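PDB 5F7U: cycloalternan-forming enzyme from Listeria monocytogenes serovar 1/2a, which belongs to glycoside hydrolase family 31, combining a TIM-barrel domain with beta-rich accessory domains, one of them a family 6 carbohydrate binding module. Local coordinates for residues I37-W43 against N75-A81; D5-P11 against Y106-F111; G946-V951 against K973-D979. The protein carries 1 engineered substitution. All coordinates share one frame; numbering follows the deposited sequence.

Interaction 1 of 3, residues I37-W43 against N75-A81; sequences ILNITTW and NNTYWKA. With GLC (alpha-D-glucopyranose), chain E.
Trp43 and Asn76 lie side by side at one end of an antiparallel strand pair in the N-terminal domain, a member of the E-set clan of immunoglobulin-like beta folds. Indole and amide planes are only 27° apart, and both groups turn to the same alpha-D-glucopyranose. The sugar lays its C2 over a face of Trp43, an aromatic platform of the kind common in carbohydrate sites. Asn76 suits its place because an amide both gives and takes: OD1 accepts from sugar O2 at 2.6 Å, and ND2 donates to sugar O3 at 2.8 Å. The same ND2 also donates to Thr41 OG1 (2.9 Å), which lies in the amide plane and so fixes the flip of the group. Thr41 is thus a second-shell residue. Its OG1, anti to the backbone N (chi1 -164°), gives its own proton to Thr77 O and rests over a face of the Tyr78 ring.

The opposite face carries Leu38, Ile40 and Ala81; Ile40 packs on Val51 and Ala81 on Val53 of strand 49-57. Here Thr42 and Trp79 meet at about a right angle. Trp79 NE1 reaches Thr42 OG1 at 2.9 Å, near the indole plane, and Gln49 OE1 also bonds that hydroxyl. Back on the face of Thr41 and Tyr78, Asn39 and Lys80 point the same way; the lysine bends at its last torsion (chi4 -73°), bringing NZ to 2.8 Å from Asn39 OD1, in the carbonyl plane on a lone pair.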
loop_
_atom_site.group_PDB
_atom_site.type_symbol
_atom_site.label_atom_id
_atom_site.label_comp_id
_atom_site.label_asym_id
_atom_site.label_seq_id
_atom_site.Cartn_x
_atom_site.Cartn_y
_atom_site.Cartn_z
ATOM N N ILE A 37 -28.494 23.107 20.732
ATOM C CA ILE A 37 -27.913 24.430 20.981
ATOM C C ILE A 37 -27.521 25.102 19.678
ATOM O O ILE A 37 -26.915 24.469 18.793
ATOM C CB ILE A 37 -26.654 24.336 21.891
ATOM C CG1 ILE A 37 -26.995 23.678 23.244
ATOM C CG2 ILE A 37 -25.982 25.711 22.089
ATOM C CD1 ILE A 37 -27.955 24.463 24.117
ATOM N N LEU A 38 -27.836 26.391 19.579
ATOM C CA LEU A 38 -27.418 27.216 18.446
ATOM C C LEU A 38 -26.380 28.234 18.876
ATOM O O LEU A 38 -26.625 29.057 19.767
ATOM C CB LEU A 38 -28.614 27.923 17.807
ATOM C CG LEU A 38 -29.870 27.116 17.529
ATOM C CD1 LEU A 38 -30.945 28.075 17.012
ATOM C CD2 LEU A 38 -29.617 26.006 16.512
ATOM N N ASN A 39 -25.220 28.165 18.238
ATOM C CA ASN A 39 -24.153 29.137 18.476
ATOM C C ASN A 39 -24.224 30.245 17.439
ATOM O O ASN A 39 -24.186 29.977 16.244
ATOM C CB ASN A 39 -22.798 28.437 18.470
ATOM C CG ASN A 39 -22.698 27.417 19.580
ATOM O OD1 ASN A 39 -22.593 27.791 20.741
ATOM N ND2 ASN A 39 -22.805 26.125 19.238
ATOM N N ILE A 40 -24.333 31.481 17.920
ATOM C CA ILE A 40 -24.582 32.655 17.064
ATOM C C ILE A 40 -23.560 33.742 17.372
ATOM O O ILE A 40 -23.219 33.939 18.535
ATOM C CB ILE A 40 -26.013 33.195 17.350
ATOM C CG1 ILE A 40 -27.053 32.079 17.127
ATOM C CG2 ILE A 40 -26.330 34.441 16.513
ATOM C CD1 ILE A 40 -28.370 32.324 17.875
ATOM N N THR A 41 -23.075 34.458 16.346
ATOM C CA THR A 41 -22.169 35.591 16.600
ATOM C C THR A 41 -22.777 36.897 16.136
ATOM O O THR A 41 -23.567 36.914 15.186
ATOM C CB THR A 41 -20.746 35.383 16.005
ATOM O OG1 THR A 41 -19.810 36.312 16.577
ATOM C CG2 THR A 41 -20.713 35.496 14.487
ATOM N N THR A 42 -22.437 37.968 16.852
ATOM C CA THR A 42 -22.746 39.325 16.392
ATOM C C THR A 42 -21.471 40.157 16.480
ATOM O O THR A 42 -20.557 39.819 17.237
ATOM C CB THR A 42 -23.832 39.979 17.269
ATOM O OG1 THR A 42 -23.421 39.950 18.656
ATOM C CG2 THR A 42 -25.157 39.238 17.095
ATOM N N TRP A 43 -21.417 41.250 15.720
ATOM C CA TRP A 43 -20.286 42.170 15.769
ATOM C C TRP A 43 -20.794 43.567 15.385
ATOM O O TRP A 43 -21.794 43.652 14.664
ATOM C CB TRP A 43 -19.170 41.726 14.817
ATOM C CG TRP A 43 -19.574 41.700 13.375
ATOM C CD1 TRP A 43 -19.377 42.698 12.445
ATOM C CD2 TRP A 43 -20.240 40.638 12.695
ATOM N NE1 TRP A 43 -19.883 42.307 11.224
ATOM C CE2 TRP A 43 -20.419 41.050 11.347
ATOM C CE3 TRP A 43 -20.717 39.374 13.089
ATOM C CZ2 TRP A 43 -21.041 40.237 10.387
ATOM C CZ3 TRP A 43 -21.348 38.560 12.127
ATOM C CH2 TRP A 43 -21.503 39.004 10.796
ATOM N N ASN A 75 -13.475 40.941 17.467
ATOM C CA ASN A 75 -14.516 41.930 17.185
ATOM C C ASN A 75 -15.951 41.450 17.489
ATOM O O ASN A 75 -16.935 42.172 17.186
ATOM C CB ASN A 75 -14.405 42.340 15.707
ATOM C CG ASN A 75 -15.254 43.553 15.357
ATOM O OD1 ASN A 75 -15.249 44.557 16.068
ATOM N ND2 ASN A 75 -15.973 43.468 14.241
ATOM N N ASN A 76 -16.079 40.255 18.085
ATOM C CA ASN A 76 -17.352 39.524 18.118
ATOM C C ASN A 76 -17.830 39.088 19.495
ATOM O O ASN A 76 -17.028 38.816 20.398
ATOM C CB ASN A 76 -17.242 38.251 17.266
ATOM C CG ASN A 76 -17.140 38.533 15.789
ATOM O OD1 ASN A 76 -16.283 39.292 15.334
ATOM N ND2 ASN A 76 -18.026 37.924 15.029
ATOM N N THR A 77 -19.155 39.022 19.627
ATOM C CA THR A 77 -19.804 38.347 20.743
ATOM C C THR A 77 -20.392 37.038 20.251
ATOM O O THR A 77 -20.960 36.961 19.147
ATOM C CB THR A 77 -20.911 39.228 21.366
ATOM O OG1 THR A 77 -20.323 40.451 21.791
ATOM C CG2 THR A 77 -21.532 38.549 22.605
ATOM N N TYR A 78 -20.264 36.011 21.082
ATOM C CA TYR A 78 -20.788 34.683 20.771
ATOM C C TYR A 78 -21.854 34.374 21.789
ATOM O O TYR A 78 -21.692 34.678 22.986
ATOM C CB TYR A 78 -19.653 33.636 20.773
ATOM C CG TYR A 78 -18.709 33.876 19.629
ATOM C CD1 TYR A 78 -17.638 34.764 19.760
ATOM C CD2 TYR A 78 -18.902 33.237 18.398
ATOM C CE1 TYR A 78 -16.772 35.005 18.708
ATOM C CE2 TYR A 78 -18.050 33.477 17.334
ATOM C CZ TYR A 78 -16.998 34.356 17.494
ATOM O OH TYR A 78 -16.167 34.603 16.430
ATOM N N TRP A 79 -22.952 33.827 21.292
ATOM C CA TRP A 79 -24.182 33.606 22.044
ATOM C C TRP A 79 -24.652 32.159 21.870
ATOM O O TRP A 79 -24.389 31.546 20.826
ATOM C CB TRP A 79 -25.296 34.513 21.490
ATOM C CG TRP A 79 -24.962 35.974 21.332
ATOM C CD1 TRP A 79 -24.257 36.556 20.320
ATOM C CD2 TRP A 79 -25.388 37.046 22.192
ATOM N NE1 TRP A 79 -24.190 37.921 20.504
ATOM C CE2 TRP A 79 -24.875 38.249 21.644
ATOM C CE3 TRP A 79 -26.151 37.105 23.376
ATOM C CZ2 TRP A 79 -25.081 39.504 22.244
ATOM C CZ3 TRP A 79 -26.356 38.358 23.983
ATOM C CH2 TRP A 79 -25.833 39.544 23.399
ATOM N N LYS A 80 -25.337 31.629 22.889
ATOM C CA LYS A 80 -25.949 30.301 22.820
ATOM C C LYS A 80 -27.448 30.394 23.001
ATOM O O LYS A 80 -27.927 30.967 23.993
ATOM C CB LYS A 80 -25.373 29.351 23.883
ATOM C CG LYS A 80 -23.990 28.842 23.556
ATOM C CD LYS A 80 -23.538 27.818 24.594
ATOM C CE LYS A 80 -22.153 27.267 24.252
ATOM N NZ LYS A 80 -22.145 26.335 23.087
ATOM N N ALA A 81 -28.175 29.831 22.040
ATOM C CA ALA A 81 -29.633 29.712 22.121
ATOM C C ALA A 81 -29.985 28.245 22.298
ATOM O O ALA A 81 -29.534 27.402 21.511
ATOM C CB ALA A 81 -30.278 30.266 20.864
HETATM C C1 GLC E . -16.315 41.256 10.771
HETATM C C2 GLC E . -16.684 40.264 11.890
HETATM C C3 GLC E . -16.704 38.821 11.375
HETATM C C4 GLC E . -17.626 38.673 10.157
HETATM C C5 GLC E . -17.240 39.693 9.070
HETATM C C6 GLC E . -18.245 39.723 7.920
HETATM O O1 GLC E . -14.921 41.174 10.450
HETATM O O2 GLC E . -15.789 40.407 13.001
HETATM O O3 GLC E . -17.133 37.925 12.402
HETATM O O4 GLC E . -17.505 37.338 9.648
HETATM O O5 GLC E . -17.115 41.036 9.590
HETATM O O6 GLC E . -17.591 40.234 6.756
#

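Interaction 2 of 3, residues D5-P11 against Y106-F111. With GLC (alpha-D-glucopyranose), chain B.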
loop_
_atom_site.group_PDB
_atom_site.type_symbol
_atom_site.label_atom_id
_atom_site.label_comp_id
_atom_site.label_asym_id
_atom_site.label_seq_id
_atom_site.Cartn_x
_atom_site.Cartn_y
_atom_site.Cartn_z
ATOM N N ASP A 5 -22.717 45.650 13.239
ATOM C CA ASP A 5 -22.983 45.618 11.785
ATOM C C ASP A 5 -23.172 44.202 11.215
ATOM O O ASP A 5 -23.237 44.030 10.010
ATOM C CB ASP A 5 -21.981 46.468 10.980
ATOM C CG ASP A 5 -20.545 46.132 11.274
ATOM O OD1 ASP A 5 -20.000 45.269 10.555
ATOM O OD2 ASP A 5 -19.950 46.738 12.210
ATOM N N GLY A 6 -23.306 43.198 12.076
ATOM C CA GLY A 6 -23.782 41.912 11.584
ATOM C C GLY A 6 -24.120 40.848 12.595
ATOM O O GLY A 6 -23.911 41.025 13.793
ATOM N N GLU A 7 -24.680 39.757 12.070
ATOM C CA GLU A 7 -25.016 38.554 12.819
ATOM C C GLU A 7 -24.697 37.379 11.908
ATOM O O GLU A 7 -24.828 37.491 10.687
ATOM C CB GLU A 7 -26.516 38.575 13.177
ATOM C CG GLU A 7 -27.080 37.321 13.869
ATOM C CD GLU A 7 -27.336 36.141 12.923
ATOM O OE1 GLU A 7 -27.412 36.330 11.675
ATOM O OE2 GLU A 7 -27.434 34.999 13.418
ATOM N N TYR A 8 -24.329 36.237 12.497
ATOM C CA TYR A 8 -24.075 35.036 11.714
ATOM C C TYR A 8 -24.266 33.738 12.497
ATOM O O TYR A 8 -23.767 33.597 13.609
ATOM C CB TYR A 8 -22.671 35.125 11.119
ATOM C CG TYR A 8 -22.272 33.966 10.249
ATOM C CD1 TYR A 8 -22.602 33.944 8.894
ATOM C CD2 TYR A 8 -21.545 32.889 10.780
ATOM C CE1 TYR A 8 -22.213 32.878 8.097
ATOM C CE2 TYR A 8 -21.155 31.816 9.981
ATOM C CZ TYR A 8 -21.485 31.826 8.643
ATOM O OH TYR A 8 -21.101 30.754 7.850
ATOM N N HIS A 9 -24.990 32.804 11.882
ATOM C CA HIS A 9 -25.087 31.426 12.346
ATOM C C HIS A 9 -25.145 30.569 11.082
ATOM O O HIS A 9 -25.752 30.974 10.093
ATOM C CB HIS A 9 -26.340 31.214 13.227
ATOM C CG HIS A 9 -26.704 29.768 13.439
ATOM N ND1 HIS A 9 -26.085 28.968 14.377
ATOM C CD2 HIS A 9 -27.620 28.984 12.822
ATOM C CE1 HIS A 9 -26.600 27.751 14.326
ATOM N NE2 HIS A 9 -27.534 27.735 13.387
ATOM N N SER A 10 -24.463 29.423 11.109
ATOM C CA SER A 10 -24.499 28.490 9.988
ATOM C C SER A 10 -24.383 27.102 10.605
ATOM O O SER A 10 -23.318 26.760 11.117
ATOM C CB SER A 10 -23.346 28.763 9.015
ATOM O OG SER A 10 -23.571 28.071 7.787
ATOM N N PRO A 11 -25.469 26.309 10.562
ATOM C CA PRO A 11 -25.577 25.153 11.469
ATOM C C PRO A 11 -24.495 24.084 11.314
ATOM O O PRO A 11 -24.124 23.459 12.297
ATOM C CB PRO A 11 -26.959 24.564 11.132
ATOM C CG PRO A 11 -27.322 25.118 9.800
ATOM C CD PRO A 11 -26.708 26.497 9.788
ATOM N N TYR A 106 -30.301 41.879 11.945
ATOM C CA TYR A 106 -29.550 41.054 11.002
ATOM C C TYR A 106 -29.926 39.621 11.307
ATOM O O TYR A 106 -30.113 39.273 12.477
ATOM C CB TYR A 106 -28.048 41.253 11.193
ATOM C CG TYR A 106 -27.617 42.671 10.952
ATOM C CD1 TYR A 106 -27.322 43.112 9.662
ATOM C CD2 TYR A 106 -27.520 43.582 12.007
ATOM C CE1 TYR A 106 -26.947 44.424 9.422
ATOM C CE2 TYR A 106 -27.141 44.908 11.773
ATOM C CZ TYR A 106 -26.850 45.311 10.477
ATOM O OH TYR A 106 -26.467 46.612 10.222
ATOM N N GLU A 107 -30.032 38.791 10.274
ATOM C CA GLU A 107 -30.521 37.420 10.460
ATOM C C GLU A 107 -29.772 36.375 9.638
ATOM O O GLU A 107 -29.118 36.697 8.645
ATOM C CB GLU A 107 -32.036 37.323 10.181
ATOM C CG GLU A 107 -32.456 37.740 8.788
ATOM C CD GLU A 107 -33.932 37.460 8.529
ATOM O OE1 GLU A 107 -34.233 36.566 7.701
ATOM O OE2 GLU A 107 -34.784 38.105 9.180
ATOM N N SER A 108 -29.862 35.133 10.095
ATOM C CA SER A 108 -29.402 33.979 9.332
ATOM C C SER A 108 -30.525 32.963 9.256
ATOM O O SER A 108 -31.250 32.745 10.227
ATOM C CB SER A 108 -28.179 33.338 9.972
ATOM O OG SER A 108 -27.092 34.261 10.031
ATOM N N GLY A 109 -30.651 32.339 8.093
ATOM C CA GLY A 109 -31.665 31.306 7.883
ATOM C C GLY A 109 -32.696 31.689 6.843
ATOM O O GLY A 109 -32.478 32.663 6.113
ATOM N N PRO A 110 -33.827 30.973 6.780
ATOM C CA PRO A 110 -34.188 29.899 7.721
ATOM C C PRO A 110 -33.392 28.604 7.534
ATOM O O PRO A 110 -32.875 28.357 6.452
ATOM C CB PRO A 110 -35.662 29.630 7.389
ATOM C CG PRO A 110 -35.791 30.025 5.958
ATOM C CD PRO A 110 -34.905 31.225 5.797
ATOM N N PHE A 111 -33.295 27.819 8.605
ATOM C CA PHE A 111 -32.671 26.492 8.583
ATOM C C PHE A 111 -33.660 25.452 9.099
ATOM O O PHE A 111 -34.395 25.698 10.069
ATOM C CB PHE A 111 -31.406 26.478 9.455
ATOM C CG PHE A 111 -30.413 27.552 9.110
ATOM C CD1 PHE A 111 -29.638 27.470 7.940
ATOM C CD2 PHE A 111 -30.238 28.648 9.962
ATOM C CE1 PHE A 111 -28.700 28.465 7.638
ATOM C CE2 PHE A 111 -29.295 29.646 9.663
ATOM C CZ PHE A 111 -28.527 29.547 8.505
HETATM C C1 GLC B . -18.711 36.558 9.860
HETATM C C2 GLC B . -18.330 35.141 10.301
HETATM C C3 GLC B . -17.682 34.404 9.117
HETATM C C4 GLC B . -18.626 34.378 7.912
HETATM C C5 GLC B . -19.102 35.797 7.549
HETATM C C6 GLC B . -20.209 35.772 6.498
HETATM O O2 GLC B . -17.450 35.208 11.430
HETATM O O3 GLC B . -17.305 33.070 9.469
HETATM O O4 GLC B . -17.957 33.762 6.806
HETATM O O5 GLC B . -19.585 36.516 8.711
HETATM O O6 GLC B . -20.182 36.988 5.744
HETATM O O HOH W 1 -26.893 38.290 8.844
#
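Glu7 reaches from the strand 6-8 toward Tyr106 and Ser108 on the strand 106-111. Its CB meets Tyr106 CB at 3.7 Å, and its CG passes near Tyr106 O. CG stands anti to the backbone N, and the chain then bends at chi2 (-78°), which turns the carboxylate toward Ser108. OE1 accepts from Ser108 OG at 2.7 Å on its syn side, while OE2 is bonded by Thr96 OG1, so the carboxylate is gripped at both oxygens in a buried place. Ser108 is small enough to fit between the strands, and its hydroxyl serves twice: besides donating to Glu7, OG accepts from His9 N at 3.2 Å. The two strands run nearly parallel (19°) without direct backbone bonds; a water lies 2.9 Å from Glu7 O and 2.7 Å from Glu107 O, linking the carbonyls.

Rings close the contact at its two ends. Gly6, with no side chain, lets its CA sit over a face of Tyr106, 4.1 Å from the ring centroid, in a CH-pi contact. At the other end Pro11 CD lies over the centre of Phe111, Gly109 CA covers the opposite face, and His9 brings its edge to this ring in an offset edge-to-face pair, planes at 74°. His9 is held in turn by Tyr94 and Asn39 O.

Tyr8 points away from the 106-111 strand and offers a ring face to C4 of an alpha-D-glucopyranose. Asp5 and Gly6 both face Trp43 in a classic beta bulge, beside this aromatic glycan pocket.

Interaction 3 of 3, residues G946-V951 against K973-D979. With GLC (alpha-D-glucopyranose), chain C.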
loop_
_atom_site.group_PDB
_atom_site.type_symbol
_atom_site.label_atom_id
_atom_site.label_comp_id
_atom_site.label_asym_id
_atom_site.label_seq_id
_atom_site.Cartn_x
_atom_site.Cartn_y
_atom_site.Cartn_z
ATOM N N GLY A 946 26.006 -21.598 11.134
ATOM C CA GLY A 946 25.335 -22.322 12.220
ATOM C C GLY A 946 25.320 -21.526 13.516
ATOM O O GLY A 946 25.910 -20.434 13.602
ATOM N N HIS A 947 24.615 -22.053 14.515
ATOM C CA HIS A 947 24.638 -21.496 15.873
ATOM C C HIS A 947 25.870 -22.031 16.577
ATOM O O HIS A 947 25.998 -23.238 16.789
ATOM C CB HIS A 947 23.369 -21.870 16.645
ATOM C CG HIS A 947 22.107 -21.511 15.924
ATOM N ND1 HIS A 947 21.565 -20.245 15.962
ATOM C CD2 HIS A 947 21.288 -22.245 15.130
ATOM C CE1 HIS A 947 20.463 -20.212 15.233
ATOM N NE2 HIS A 947 20.267 -21.415 14.725
ATOM N N LEU A 948 26.783 -21.131 16.926
ATOM C CA LEU A 948 28.092 -21.546 17.423
ATOM C C LEU A 948 28.247 -21.316 18.916
ATOM O O LEU A 948 27.863 -20.262 19.427
ATOM C CB LEU A 948 29.205 -20.810 16.663
ATOM C CG LEU A 948 29.158 -20.769 15.130
ATOM C CD1 LEU A 948 30.342 -19.978 14.588
ATOM C CD2 LEU A 948 29.138 -22.169 14.528
ATOM N N THR A 949 28.838 -22.289 19.598
ATOM C CA THR A 949 29.126 -22.189 21.032
ATOM C C THR A 949 30.602 -22.436 21.278
ATOM O O THR A 949 31.102 -23.539 21.003
ATOM C CB THR A 949 28.286 -23.196 21.827
ATOM O OG1 THR A 949 26.906 -22.956 21.549
ATOM C CG2 THR A 949 28.537 -23.071 23.343
ATOM N N ASN A 950 31.280 -21.399 21.801
ATOM C CA ASN A 950 32.723 -21.427 22.147
ATOM C C ASN A 950 33.626 -21.834 20.984
ATOM O O ASN A 950 34.649 -22.514 21.168
ATOM C CB ASN A 950 32.997 -22.325 23.371
ATOM C CG ASN A 950 32.220 -21.906 24.599
ATOM O OD1 ASN A 950 32.097 -20.719 24.895
ATOM N ND2 ASN A 950 31.705 -22.887 25.337
ATOM N N VAL A 951 33.230 -21.428 19.784
ATOM C CA VAL A 951 33.916 -21.831 18.569
ATOM C C VAL A 951 33.789 -20.702 17.550
ATOM O O VAL A 951 32.783 -20.002 17.534
ATOM C CB VAL A 951 33.399 -23.216 18.053
ATOM C CG1 VAL A 951 32.108 -23.104 17.254
ATOM C CG2 VAL A 951 34.467 -23.905 17.239
ATOM N N LYS A 973 32.287 -28.592 25.499
ATOM C CA LYS A 973 31.335 -27.460 25.530
ATOM C C LYS A 973 31.370 -26.574 24.263
ATOM O O LYS A 973 30.721 -25.520 24.195
ATOM C CB LYS A 973 31.450 -26.639 26.836
ATOM C CG LYS A 973 31.229 -27.469 28.095
ATOM C CD LYS A 973 31.150 -26.629 29.370
ATOM C CE LYS A 973 29.763 -26.015 29.590
ATOM N NZ LYS A 973 28.664 -27.010 29.802
ATOM N N GLU A 974 32.104 -27.029 23.252
ATOM C CA GLU A 974 32.074 -26.405 21.937
ATOM C C GLU A 974 31.041 -27.123 21.077
ATOM O O GLU A 974 30.984 -28.358 21.070
ATOM C CB GLU A 974 33.451 -26.438 21.287
ATOM C CG GLU A 974 34.491 -25.620 22.058
ATOM C CD GLU A 974 35.831 -25.502 21.350
ATOM O OE1 GLU A 974 36.043 -26.147 20.302
ATOM O OE2 GLU A 974 36.696 -24.755 21.849
ATOM N N ALA A 975 30.220 -26.345 20.378
ATOM C CA ALA A 975 29.110 -26.896 19.578
ATOM C C ALA A 975 28.816 -26.079 18.321
ATOM O O ALA A 975 29.039 -24.860 18.294
ATOM C CB ALA A 975 27.853 -27.015 20.433
ATOM N N VAL A 976 28.328 -26.774 17.287
ATOM C CA VAL A 976 27.814 -26.149 16.058
ATOM C C VAL A 976 26.393 -26.699 15.880
ATOM O O VAL A 976 26.210 -27.912 15.768
ATOM C CB VAL A 976 28.693 -26.468 14.811
ATOM C CG1 VAL A 976 28.161 -25.769 13.563
ATOM C CG2 VAL A 976 30.142 -26.057 15.032
ATOM N N GLU A 977 25.402 -25.808 15.877
ATOM C CA GLU A 977 23.992 -26.205 15.767
ATOM C C GLU A 977 23.412 -25.732 14.437
ATOM O O GLU A 977 23.565 -24.564 14.060
ATOM C CB GLU A 977 23.181 -25.676 16.956
ATOM C CG GLU A 977 21.687 -26.006 16.902
ATOM C CD GLU A 977 20.909 -25.663 18.178
ATOM O OE1 GLU A 977 21.510 -25.272 19.201
ATOM O OE2 GLU A 977 19.663 -25.792 18.158
ATOM N N PHE A 978 22.762 -26.661 13.731
ATOM C CA PHE A 978 22.125 -26.407 12.439
ATOM C C PHE A 978 20.610 -26.532 12.559
ATOM O O PHE A 978 20.088 -27.346 13.353
ATOM C CB PHE A 978 22.563 -27.437 11.388
ATOM C CG PHE A 978 24.036 -27.401 11.032
ATOM C CD1 PHE A 978 24.980 -28.109 11.785
ATOM C CD2 PHE A 978 24.477 -26.703 9.904
ATOM C CE1 PHE A 978 26.331 -28.097 11.437
ATOM C CE2 PHE A 978 25.832 -26.681 9.558
ATOM C CZ PHE A 978 26.760 -27.381 10.325
ATOM N N ASP A 979 19.921 -25.755 11.735
ATOM C CA ASP A 979 18.485 -25.854 11.558
ATOM C C ASP A 979 18.310 -26.470 10.185
ATOM O O ASP A 979 18.588 -25.819 9.171
ATOM C CB ASP A 979 17.850 -24.457 11.591
ATOM C CG ASP A 979 18.062 -23.735 12.915
ATOM O OD1 ASP A 979 17.666 -24.280 13.965
ATOM O OD2 ASP A 979 18.584 -22.596 12.900
HETATM C C1 GLC C . 25.942 -14.331 16.123
HETATM C C2 GLC C . 27.278 -14.737 16.787
HETATM C C3 GLC C . 27.591 -16.220 16.588
HETATM C C4 GLC C . 26.434 -17.099 17.074
HETATM C C5 GLC C . 25.054 -16.655 16.551
HETATM C C6 GLC C . 24.068 -16.505 17.715
HETATM O O2 GLC C . 28.382 -13.942 16.334
HETATM O O3 GLC C . 28.783 -16.570 17.304
HETATM O O4 GLC C . 26.676 -18.452 16.690
HETATM O O5 GLC C . 25.118 -15.466 15.720
HETATM O O6 GLC C . 22.724 -16.399 17.229
#
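His947 lies against Glu977 and reaches Asp979 with the end of its ring. The backbones of His947 and Glu977 form an antiparallel hydrogen-bonded pair, with His947 N 2.8 Å from Glu977 O and the return bond from Glu977 N to His947 O equally long. Their CB atoms meet at 3.8 Å on one face of the sheet. His947 NE2 donates to Asp979 OD2 at 2.7 Å. The oxygen lies almost in the ring plane and is met on its syn side, although ring and carboxylate planes are 73° apart. This bond fixes the ring's rotation and would probably raise the basicity of the imidazole. Glu977 extends its chain to Gln1041, which bonds OE2.

Strand 947-949 is an edge strand of a five-stranded antiparallel sheet in the family 6 carbohydrate binding module, a jelly-roll beta-sandwich. Its outer backbone edge is therefore available to ligand: Leu948 N donates to O4 of an alpha-D-glucopyranose at 2.7 Å. The branched side chains of Leu948 and Val976 lie side by side on the other face, pointing the same way and packing onto Val966.

Glu974 lays its CG 3.8 Å from Asn950 CB, and OE1 turns to a weak bond from Ala971 N. Asn950 takes the left-handed backbone conformation that asparagine tolerates well (phi 55°), and its ND2 donates to Lys973 O at 3.0 Å, from above the carbonyl plane.

Overall arrangement
The modelled chain begins in interaction 2, whose first segment, 5-11, waits some 95 residues for its partner, 106-111. Within that span interaction 1 opens at 37-43 and closes at 75-81, so the smaller loop is wholly enclosed by the larger. The two touch: strand 6-8 pairs with strand 36-43, Tyr8 N bonding Thr41 O, and their centres are 10 Å apart. Together they tie the start of the modelled chain, through strands 6-8, 36-43 and 76-84, to the long strand 106-129. Interaction 3 follows in series, far along in the carbohydrate binding module. It closes a short loop, on the opposite side of the chain's centre, its centre about 77 Å from that of interaction 1.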